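Putative glycosyl hydrolase (Bacteroides thetaiotaomicron VPI-5482, PDB 3K11) is of unproven function but belongs to glycosyl hydrolase family 88 and probably hydrolyses glycosidic bonds in carbohydrates. Local coordinates at residues A[78-83]-A[136-141]; A[270-275]-A[298-303]; A[276-281]-A[290-295]. All blocks are in the same frame, centred on the assembly; numbering follows the deposited sequence.

Interaction 1 of 3, residues A[78-83]-A[136-141]; sequences RLASYE and LQILTP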
loop_
_atom_site.group_PDB
_atom_site.type_symbol
_atom_site.label_atom_id
_atom_site.label_comp_id
_atom_site.label_asym_id
_atom_site.label_seq_id
_atom_site.Cartn_x
_atom_site.Cartn_y
_atom_site.Cartn_z
ATOM N N ARG A 78 -14.271 -21.250 -27.503
ATOM C CA ARG A 78 -14.423 -20.861 -28.922
ATOM C C ARG A 78 -13.069 -20.959 -29.600
ATOM O O ARG A 78 -12.043 -20.616 -28.999
ATOM C CB ARG A 78 -14.988 -19.428 -29.027
ATOM C CG ARG A 78 -16.434 -19.279 -28.574
ATOM C CD ARG A 78 -16.883 -17.838 -28.233
ATOM N NE ARG A 78 -16.205 -17.361 -27.010
ATOM C CZ ARG A 78 -15.516 -16.215 -26.870
ATOM N NH1 ARG A 78 -15.430 -15.311 -27.857
ATOM N NH2 ARG A 78 -14.926 -15.958 -25.707
ATOM N N LEU A 79 -13.055 -21.474 -30.827
ATOM C CA LEU A 79 -11.814 -21.652 -31.587
ATOM C C LEU A 79 -11.134 -20.389 -32.094
ATOM O O LEU A 79 -9.931 -20.413 -32.347
ATOM C CB LEU A 79 -12.064 -22.551 -32.814
ATOM C CG LEU A 79 -12.297 -24.051 -32.606
ATOM C CD1 LEU A 79 -12.649 -24.797 -33.945
ATOM C CD2 LEU A 79 -11.041 -24.690 -32.041
ATOM N N ALA A 80 -11.896 -19.316 -32.294
ATOM C CA ALA A 80 -11.332 -18.119 -32.911
ATOM C C ALA A 80 -11.585 -16.868 -32.119
ATOM O O ALA A 80 -11.578 -15.762 -32.677
ATOM C CB ALA A 80 -11.815 -17.956 -34.304
ATOM N N SER A 81 -11.698 -17.021 -30.798
ATOM C CA SER A 81 -11.780 -15.876 -29.942
ATOM C C SER A 81 -10.340 -15.333 -29.759
ATOM O O SER A 81 -9.366 -16.016 -30.069
ATOM C CB SER A 81 -12.279 -16.326 -28.593
ATOM O OG SER A 81 -11.338 -17.210 -28.023
ATOM N N TYR A 82 -10.190 -14.114 -29.249
ATOM C CA TYR A 82 -8.819 -13.627 -29.039
ATOM C C TYR A 82 -8.116 -14.457 -27.984
ATOM O O TYR A 82 -6.916 -14.686 -28.082
ATOM C CB TYR A 82 -8.806 -12.143 -28.687
ATOM C CG TYR A 82 -9.271 -11.753 -27.313
ATOM C CD1 TYR A 82 -8.387 -11.794 -26.238
ATOM C CD2 TYR A 82 -10.513 -11.233 -27.093
ATOM C CE1 TYR A 82 -8.776 -11.404 -24.992
ATOM C CE2 TYR A 82 -10.896 -10.834 -25.843
ATOM C CZ TYR A 82 -10.020 -10.941 -24.788
ATOM O OH TYR A 82 -10.357 -10.487 -23.514
ATOM N N GLU A 83 -8.888 -14.950 -27.010
ATOM C CA GLU A 83 -8.338 -15.859 -25.983
ATOM C C GLU A 83 -7.683 -17.057 -26.626
ATOM O O GLU A 83 -6.595 -17.488 -26.221
ATOM C CB GLU A 83 -9.401 -16.284 -24.967
ATOM C CG GLU A 83 -10.082 -15.160 -24.214
ATOM C CD GLU A 83 -11.419 -14.769 -24.802
ATOM O OE1 GLU A 83 -11.477 -14.417 -25.980
ATOM O OE2 GLU A 83 -12.416 -14.782 -24.058
ATOM N N LEU A 136 -19.131 -15.299 -38.345
ATOM C CA LEU A 136 -19.179 -13.884 -38.648
ATOM C C LEU A 136 -18.016 -13.119 -37.999
ATOM O O LEU A 136 -17.574 -12.086 -38.513
ATOM C CB LEU A 136 -20.551 -13.287 -38.265
ATOM C CG LEU A 136 -21.699 -13.803 -39.154
ATOM C CD1 LEU A 136 -22.978 -13.198 -38.648
ATOM C CD2 LEU A 136 -21.520 -13.515 -40.642
ATOM N N GLN A 137 -17.498 -13.635 -36.889
ATOM C CA GLN A 137 -16.380 -13.015 -36.213
ATOM C C GLN A 137 -15.138 -13.164 -37.100
ATOM O O GLN A 137 -14.364 -12.228 -37.249
ATOM C CB GLN A 137 -16.137 -13.673 -34.847
ATOM C CG GLN A 137 -15.080 -12.960 -34.081
ATOM C CD GLN A 137 -14.783 -13.503 -32.701
ATOM O OE1 GLN A 137 -14.790 -14.719 -32.484
ATOM N NE2 GLN A 137 -14.445 -12.604 -31.776
ATOM N N ILE A 138 -14.990 -14.346 -37.685
ATOM C CA ILE A 138 -13.848 -14.676 -38.538
ATOM C C ILE A 138 -13.963 -13.952 -39.847
ATOM O O ILE A 138 -12.989 -13.402 -40.348
ATOM C CB ILE A 138 -13.767 -16.209 -38.786
ATOM C CG1 ILE A 138 -13.452 -16.925 -37.456
ATOM C CG2 ILE A 138 -12.741 -16.550 -39.887
ATOM C CD1 ILE A 138 -13.829 -18.394 -37.372
ATOM N N LEU A 139 -15.153 -13.966 -40.442
ATOM C CA LEU A 139 -15.331 -13.431 -41.801
ATOM C C LEU A 139 -15.469 -11.917 -41.846
ATOM O O LEU A 139 -14.979 -11.277 -42.780
ATOM C CB LEU A 139 -16.556 -14.057 -42.483
ATOM C CG LEU A 139 -16.488 -15.569 -42.757
ATOM C CD1 LEU A 139 -17.891 -16.060 -43.111
ATOM C CD2 LEU A 139 -15.453 -15.895 -43.832
ATOM N N THR A 140 -16.137 -11.362 -40.855
ATOM C CA THR A 140 -16.431 -9.953 -40.814
ATOM C C THR A 140 -16.082 -9.415 -39.420
ATOM O O THR A 140 -16.958 -9.036 -38.662
ATOM C CB THR A 140 -17.918 -9.679 -41.154
ATOM O OG1 THR A 140 -18.753 -10.482 -40.292
ATOM C CG2 THR A 140 -18.217 -10.028 -42.597
ATOM N N PRO A 141 -14.779 -9.387 -39.085
ATOM C CA PRO A 141 -14.393 -8.830 -37.804
ATOM C C PRO A 141 -14.784 -7.358 -37.714
ATOM O O PRO A 141 -14.811 -6.673 -38.735
ATOM C CB PRO A 141 -12.867 -8.981 -37.793
ATOM C CG PRO A 141 -12.474 -9.049 -39.223
ATOM C CD PRO A 141 -13.612 -9.797 -39.882
HETATM O O HOH W 1 -12.815 -12.816 -29.353
#
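With CG anti to the backbone N (chi1 -174°) and the chain extended beyond it, Gln137 carries its amide straight from helix 133-139 to the backbone of Ala80. The next side chain, Ile138, has CG1 beside its own backbone N, which turns CG1 and CD1 to Ala80 CB. Both carbons touch that methyl, Ile138 CD1 at 3.7 Å from Ala80 CB, and this is the apolar half of the contact. The amide half is bridged by water: Gln137 NE2 donates to a water 2.9 Å away, and Tyr82 N donates to the same water, also at 2.9 Å. A second bond from Gln137 NE2 to Asp146 fixes the rotation of the amide, even though OE1 then faces Ala80 O at 3.4 Å, two acceptors with no bond between them. In the (alpha/alpha)6 barrel expected for this six-hairpin family, the contact sets the end of one helix against the start of another: Ser81 is the N-cap of helix 82-98, with OG bonded to Trp84 N, while Thr140 is where the chain leaves helix 133-139. Leu114 of helix 101-128 and Leu169 and Tyr173 of helix 167-180 touch Ile138. Beside the junction, in one of its two conformers, Arg78 forms salt bridges with Glu83 and with Asp8 of the second subunit.

Interaction 2 of 3, residues A[270-275]-A[298-303]; sequences WALLTA and AHVRGV
His299 reaches from helix 289-304 to Ala271 and Leu272 on helix 265-281, and its atoms can be followed outward one by one. CG is anti to the backbone N (chi1 -164°), which sends the imidazole across the gap between the helices rather than along its own. At the root, His299 CB lies 4.1 Å from Leu272 CD1, and the same methyl is also in contact with CG. It comes closest at the next ring atom, with 3.4 Å between Leu272 CD1 and His299 ND1; the methyl approaches the ring obliquely. ND1 is also hydrogen-bonded to a water at 2.9 Å. That water donates to Ala271 O, 3.0 Å away, so a polar link crosses an otherwise largely apolar interface. CE1, farther out, is 3.9 Å from Ala271 CB and has Leu272 N at the ring edge, in the ring plane. NE2 ends the chain of contacts in a hydrogen bond to Asn268 OD1, one turn before Leu272. Held through both nitrogens, the ring is restricted in its rotation about CB-CG, and Tyr248 adds an edge-to-face ring contact. Leu272 CD1 does double duty: besides the imidazole it meets Val300 CG2 at 4.0 Å, and so links two side chains of helix 289-304. Tyr332 and Cys335 of helix 326-342 also touch Leu272. The axes of segments 270-275 and 298-303 approach to 10.8 Å, their N-to-C directions 146° apart, a nearly antiparallel course. Two successive helices packed this way form an antiparallel alpha-alpha hairpin, consistent with the (alpha/alpha)6 barrel expected for the six-hairpin glycosidase clan.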
loop_
_atom_site.group_PDB
_atom_site.type_symbol
_atom_site.label_atom_id
_atom_site.label_comp_id
_atom_site.label_asym_id
_atom_site.label_seq_id
_atom_site.Cartn_x
_atom_site.Cartn_y
_atom_site.Cartn_z
ATOM N N TRP A 270 -1.227 -7.936 -20.807
ATOM C CA TRP A 270 -1.255 -7.732 -22.244
ATOM C C TRP A 270 -0.195 -6.722 -22.714
ATOM O O TRP A 270 0.410 -6.912 -23.739
ATOM C CB TRP A 270 -2.629 -7.265 -22.690
ATOM C CG TRP A 270 -3.743 -8.271 -22.568
ATOM C CD1 TRP A 270 -5.074 -7.988 -22.281
ATOM C CD2 TRP A 270 -3.669 -9.689 -22.734
ATOM N NE1 TRP A 270 -5.780 -9.142 -22.259
ATOM C CE2 TRP A 270 -4.950 -10.196 -22.520
ATOM C CE3 TRP A 270 -2.643 -10.580 -23.036
ATOM C CZ2 TRP A 270 -5.235 -11.540 -22.589
ATOM C CZ3 TRP A 270 -2.936 -11.934 -23.106
ATOM C CH2 TRP A 270 -4.224 -12.393 -22.863
ATOM N N ALA A 271 0.057 -5.669 -21.946
ATOM C CA ALA A 271 1.046 -4.640 -22.298
ATOM C C ALA A 271 2.460 -5.223 -22.192
ATOM O O ALA A 271 3.340 -4.922 -23.007
ATOM C CB ALA A 271 0.938 -3.435 -21.344
ATOM N N LEU A 272 2.693 -6.043 -21.175
ATOM C CA LEU A 272 4.013 -6.693 -20.996
ATOM C C LEU A 272 4.270 -7.682 -22.120
ATOM O O LEU A 272 5.378 -7.755 -22.680
ATOM C CB LEU A 272 4.068 -7.381 -19.615
ATOM C CG LEU A 272 5.486 -7.670 -19.045
ATOM C CD1 LEU A 272 6.325 -6.374 -18.809
ATOM C CD2 LEU A 272 5.376 -8.512 -17.769
ATOM N N LEU A 273 3.212 -8.417 -22.474
ATOM C CA LEU A 273 3.269 -9.412 -23.558
ATOM C C LEU A 273 3.456 -8.743 -24.898
ATOM O O LEU A 273 4.177 -9.269 -25.761
ATOM C CB LEU A 273 2.020 -10.323 -23.504
ATOM C CG LEU A 273 1.891 -11.500 -24.462
ATOM C CD1 LEU A 273 3.114 -12.327 -24.581
ATOM C CD2 LEU A 273 0.692 -12.369 -24.052
ATOM N N THR A 274 2.815 -7.601 -25.103
ATOM C CA THR A 274 3.027 -6.829 -26.340
ATOM C C THR A 274 4.483 -6.444 -26.524
ATOM O O THR A 274 5.062 -6.591 -27.608
ATOM C CB THR A 274 2.194 -5.539 -26.321
ATOM O OG1 THR A 274 0.818 -5.906 -26.255
ATOM C CG2 THR A 274 2.405 -4.728 -27.594
ATOM N N ALA A 275 5.104 -5.945 -25.460
ATOM C CA ALA A 275 6.535 -5.620 -25.518
ATOM C C ALA A 275 7.357 -6.847 -25.899
ATOM O O ALA A 275 8.259 -6.754 -26.719
ATOM C CB ALA A 275 6.978 -5.035 -24.185
ATOM N N ALA A 298 11.112 -0.778 -17.506
ATOM C CA ALA A 298 10.441 -0.021 -16.458
ATOM C C ALA A 298 9.174 -0.746 -15.997
ATOM O O ALA A 298 8.870 -0.774 -14.808
ATOM C CB ALA A 298 10.089 1.400 -16.917
ATOM N N HIS A 299 8.449 -1.355 -16.933
ATOM C CA HIS A 299 7.235 -2.097 -16.598
ATOM C C HIS A 299 7.553 -3.367 -15.808
ATOM O O HIS A 299 6.888 -3.704 -14.827
ATOM C CB HIS A 299 6.476 -2.433 -17.879
ATOM C CG HIS A 299 5.058 -2.849 -17.656
ATOM N ND1 HIS A 299 4.362 -3.604 -18.576
ATOM C CD2 HIS A 299 4.208 -2.629 -16.618
ATOM C CE1 HIS A 299 3.129 -3.801 -18.128
ATOM N NE2 HIS A 299 3.004 -3.220 -16.946
ATOM N N VAL A 300 8.630 -4.028 -16.191
ATOM C CA VAL A 300 9.091 -5.203 -15.449
ATOM C C VAL A 300 9.333 -4.839 -13.973
ATOM O O VAL A 300 8.881 -5.558 -13.044
ATOM C CB VAL A 300 10.339 -5.828 -16.060
ATOM C CG1 VAL A 300 11.045 -6.784 -15.061
ATOM C CG2 VAL A 300 10.025 -6.564 -17.339
ATOM N N ARG A 301 10.049 -3.743 -13.744
ATOM C CA ARG A 301 10.350 -3.331 -12.389
ATOM C C ARG A 301 9.094 -2.991 -11.573
ATOM O O ARG A 301 9.035 -3.296 -10.380
ATOM C CB ARG A 301 11.344 -2.161 -12.387
ATOM C CG ARG A 301 12.754 -2.567 -12.787
ATOM C CD ARG A 301 13.747 -1.439 -12.524
ATOM N NE ARG A 301 13.618 -0.353 -13.481
ATOM C CZ ARG A 301 14.234 -0.306 -14.668
ATOM N NH1 ARG A 301 15.024 -1.292 -15.113
ATOM N NH2 ARG A 301 14.016 0.726 -15.460
ATOM N N GLY A 302 8.119 -2.337 -12.194
ATOM C CA GLY A 302 6.875 -1.954 -11.496
ATOM C C GLY A 302 5.996 -3.129 -11.187
ATOM O O GLY A 302 5.447 -3.215 -10.110
ATOM N N VAL A 303 5.848 -4.033 -12.141
ATOM C CA VAL A 303 5.031 -5.233 -11.951
ATOM C C VAL A 303 5.637 -6.141 -10.895
ATOM O O VAL A 303 4.942 -6.584 -9.964
ATOM C CB VAL A 303 4.793 -6.026 -13.292
ATOM C CG1 VAL A 303 4.188 -7.450 -13.000
ATOM C CG2 VAL A 303 3.889 -5.186 -14.272
HETATM O O HOH W 2 5.371 -3.663 -21.256
#

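Interaction 3 of 3, residues A[276-281]-A[290-295]; sequences CELLDV and PKVMDY
Segments 276-281 and 290-295, parts of helices 265-281 and 289-304, run nearly antiparallel, their short axes 10.7 Å apart at closest approach and at 146°, with Leu279 and Met293 closest in the backbone at 7.7 Å between CA atoms. The interface has no direct hydrogen bond and consists of branched and flexible apolar groups. Leu279 lies between two partners: its CD2 rests against Val292 CG1 at 3.9 Å as the two side chains slide past each other in opposite directions. Its other methyl, CD1, meets the tip of Met293, a selenomethionine, with CE 3.9 Å away. The bends at chi2 (63°) and chi3 (74°) of Met293 fold SE and CE back toward this leucine, which they cross at about a right angle. Leu278 adds a second approach to Val292, CD2 to CG1 at 4.0 Å. Cutting Leu279 back to an alanine would remove both methyls and would probably open a gap between Val292 CG1 and the Met293 end. Trp344, in a loop, packs on both Leu279 and Met293, and Phe296 of helix 289-304 also touches Leu279. Leu278 also touches Phe233 of helix 222-240, while Glu277 and Val281 lie against helix 202-217.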
loop_
_atom_site.group_PDB
_atom_site.type_symbol
_atom_site.label_atom_id
_atom_site.label_comp_id
_atom_site.label_asym_id
_atom_site.label_seq_id
_atom_site.Cartn_x
_atom_site.Cartn_y
_atom_site.Cartn_z
ATOM N N CYS A 276 7.064 -8.021 -25.312
ATOM C CA CYS A 276 7.753 -9.258 -25.700
ATOM C C CYS A 276 7.517 -9.618 -27.154
ATOM O O CYS A 276 8.465 -9.944 -27.843
ATOM C CB CYS A 276 7.311 -10.434 -24.812
ATOM S SG CYS A 276 7.843 -10.295 -23.081
ATOM N N GLU A 277 6.268 -9.559 -27.626
ATOM C CA GLU A 277 5.995 -9.885 -29.014
ATOM C C GLU A 277 6.711 -8.960 -29.999
ATOM O O GLU A 277 7.210 -9.400 -31.055
ATOM C CB GLU A 277 4.508 -9.850 -29.266
ATOM C CG GLU A 277 3.697 -10.954 -28.557
ATOM C CD GLU A 277 3.828 -12.295 -29.203
ATOM O OE1 GLU A 277 4.746 -13.035 -28.824
ATOM O OE2 GLU A 277 2.946 -12.649 -30.012
ATOM N N LEU A 278 6.746 -7.675 -29.671
ATOM C CA LEU A 278 7.413 -6.661 -30.495
ATOM C C LEU A 278 8.919 -6.808 -30.450
ATOM O O LEU A 278 9.577 -6.797 -31.483
ATOM C CB LEU A 278 6.973 -5.258 -30.053
ATOM C CG LEU A 278 7.528 -4.061 -30.811
ATOM C CD1 LEU A 278 7.277 -4.210 -32.291
ATOM C CD2 LEU A 278 6.942 -2.732 -30.257
ATOM N N LEU A 279 9.468 -6.988 -29.252
ATOM C CA LEU A 279 10.901 -7.198 -29.121
ATOM C C LEU A 279 11.412 -8.529 -29.744
ATOM O O LEU A 279 12.596 -8.656 -30.129
ATOM C CB LEU A 279 11.339 -6.994 -27.669
ATOM C CG LEU A 279 11.286 -5.580 -27.143
ATOM C CD1 LEU A 279 11.375 -5.620 -25.654
ATOM C CD2 LEU A 279 12.365 -4.662 -27.770
ATOM N N ASP A 280 10.516 -9.516 -29.883
ATOM C CA ASP A 280 10.851 -10.726 -30.627
ATOM C C ASP A 280 11.058 -10.437 -32.098
ATOM O O ASP A 280 11.746 -11.174 -32.781
ATOM C CB ASP A 280 9.717 -11.751 -30.509
ATOM C CG ASP A 280 9.703 -12.488 -29.163
ATOM O OD1 ASP A 280 10.709 -12.451 -28.397
ATOM O OD2 ASP A 280 8.659 -13.163 -28.891
ATOM N N VAL A 281 10.438 -9.382 -32.617
ATOM C CA VAL A 281 10.470 -9.107 -34.075
ATOM C C VAL A 281 11.488 -8.028 -34.455
ATOM O O VAL A 281 12.170 -8.123 -35.478
ATOM C CB VAL A 281 9.074 -8.696 -34.552
ATOM C CG1 VAL A 281 9.086 -8.284 -35.993
ATOM C CG2 VAL A 281 8.049 -9.850 -34.358
ATOM N N PRO A 290 15.585 1.102 -28.475
ATOM C CA PRO A 290 15.897 1.535 -27.101
ATOM C C PRO A 290 14.729 2.077 -26.267
ATOM O O PRO A 290 14.627 1.812 -25.064
ATOM C CB PRO A 290 17.018 2.558 -27.329
ATOM C CG PRO A 290 17.707 2.011 -28.513
ATOM C CD PRO A 290 16.564 1.645 -29.428
ATOM N N LYS A 291 13.853 2.837 -26.909
ATOM C CA LYS A 291 12.677 3.398 -26.254
ATOM C C LYS A 291 11.680 2.326 -25.864
ATOM O O LYS A 291 11.024 2.417 -24.820
ATOM C CB LYS A 291 11.990 4.410 -27.173
ATOM C CG LYS A 291 12.698 5.743 -27.231
ATOM C CD LYS A 291 11.852 6.780 -27.923
ATOM C CE LYS A 291 12.570 8.109 -27.943
ATOM N NZ LYS A 291 11.762 9.079 -28.761
ATOM N N VAL A 292 11.535 1.332 -26.729
ATOM C CA VAL A 292 10.653 0.207 -26.438
ATOM C C VAL A 292 11.233 -0.630 -25.311
ATOM O O VAL A 292 10.515 -1.022 -24.373
ATOM C CB VAL A 292 10.450 -0.690 -27.674
ATOM C CG1 VAL A 292 9.637 -1.951 -27.343
ATOM C CG2 VAL A 292 9.749 0.087 -28.771
HETATM N N MSE A 293 12.529 -0.878 -25.379
HETATM C CA MSE A 293 13.185 -1.653 -24.319
HETATM C C MSE A 293 13.149 -0.963 -22.967
HETATM O O MSE A 293 12.950 -1.585 -21.915
HETATM C CB MSE A 293 14.618 -1.993 -24.738
HETATM C CG MSE A 293 15.380 -2.815 -23.737
HETATM SE SE MSE A 293 14.674 -4.595 -23.371
HETATM C CE MSE A 293 15.210 -5.427 -24.947
ATOM N N ASP A 294 13.389 0.326 -22.958
ATOM C CA ASP A 294 13.244 1.117 -21.741
ATOM C C ASP A 294 11.836 1.024 -21.127
ATOM O O ASP A 294 11.711 0.886 -19.914
ATOM C CB ASP A 294 13.567 2.584 -22.017
ATOM C CG ASP A 294 15.062 2.839 -22.233
ATOM O OD1 ASP A 294 15.901 1.930 -22.010
ATOM O OD2 ASP A 294 15.379 3.965 -22.658
ATOM N N TYR A 295 10.800 1.120 -21.953
ATOM C CA TYR A 295 9.434 0.933 -21.479
ATOM C C TYR A 295 9.233 -0.442 -20.913
ATOM O O TYR A 295 8.623 -0.608 -19.841
ATOM C CB TYR A 295 8.394 1.154 -22.585
ATOM C CG TYR A 295 7.891 2.566 -22.661
ATOM C CD1 TYR A 295 7.190 3.125 -21.615
ATOM C CD2 TYR A 295 8.083 3.333 -23.821
ATOM C CE1 TYR A 295 6.721 4.413 -21.674
ATOM C CE2 TYR A 295 7.570 4.625 -23.888
ATOM C CZ TYR A 295 6.909 5.149 -22.795
ATOM O OH TYR A 295 6.411 6.423 -22.877
#

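Followed from the N terminus, the chain first closes a loop at interaction 1, where 78-83 meets 136-141 across 52 intervening residues, 46 of them helical, joining the start of helix 82-98 to the end of helix 133-139. Interactions 2 and 3 come later and cross nothing before them. Both join helix 265-281 to helix 289-304: the inner pair, 276-281 with 290-295, closes the short turn region, and the outer pair, 270-275 with 298-303, encloses it. Their centres are 10 Å apart, so they form successive levels of one hairpin. Interaction 1 lies across the chain's centre from interaction 2, 27 Å between centres, yet Tyr82 CE1 packs against Trp270 CZ2 at 4.3 Å, joining the two regions.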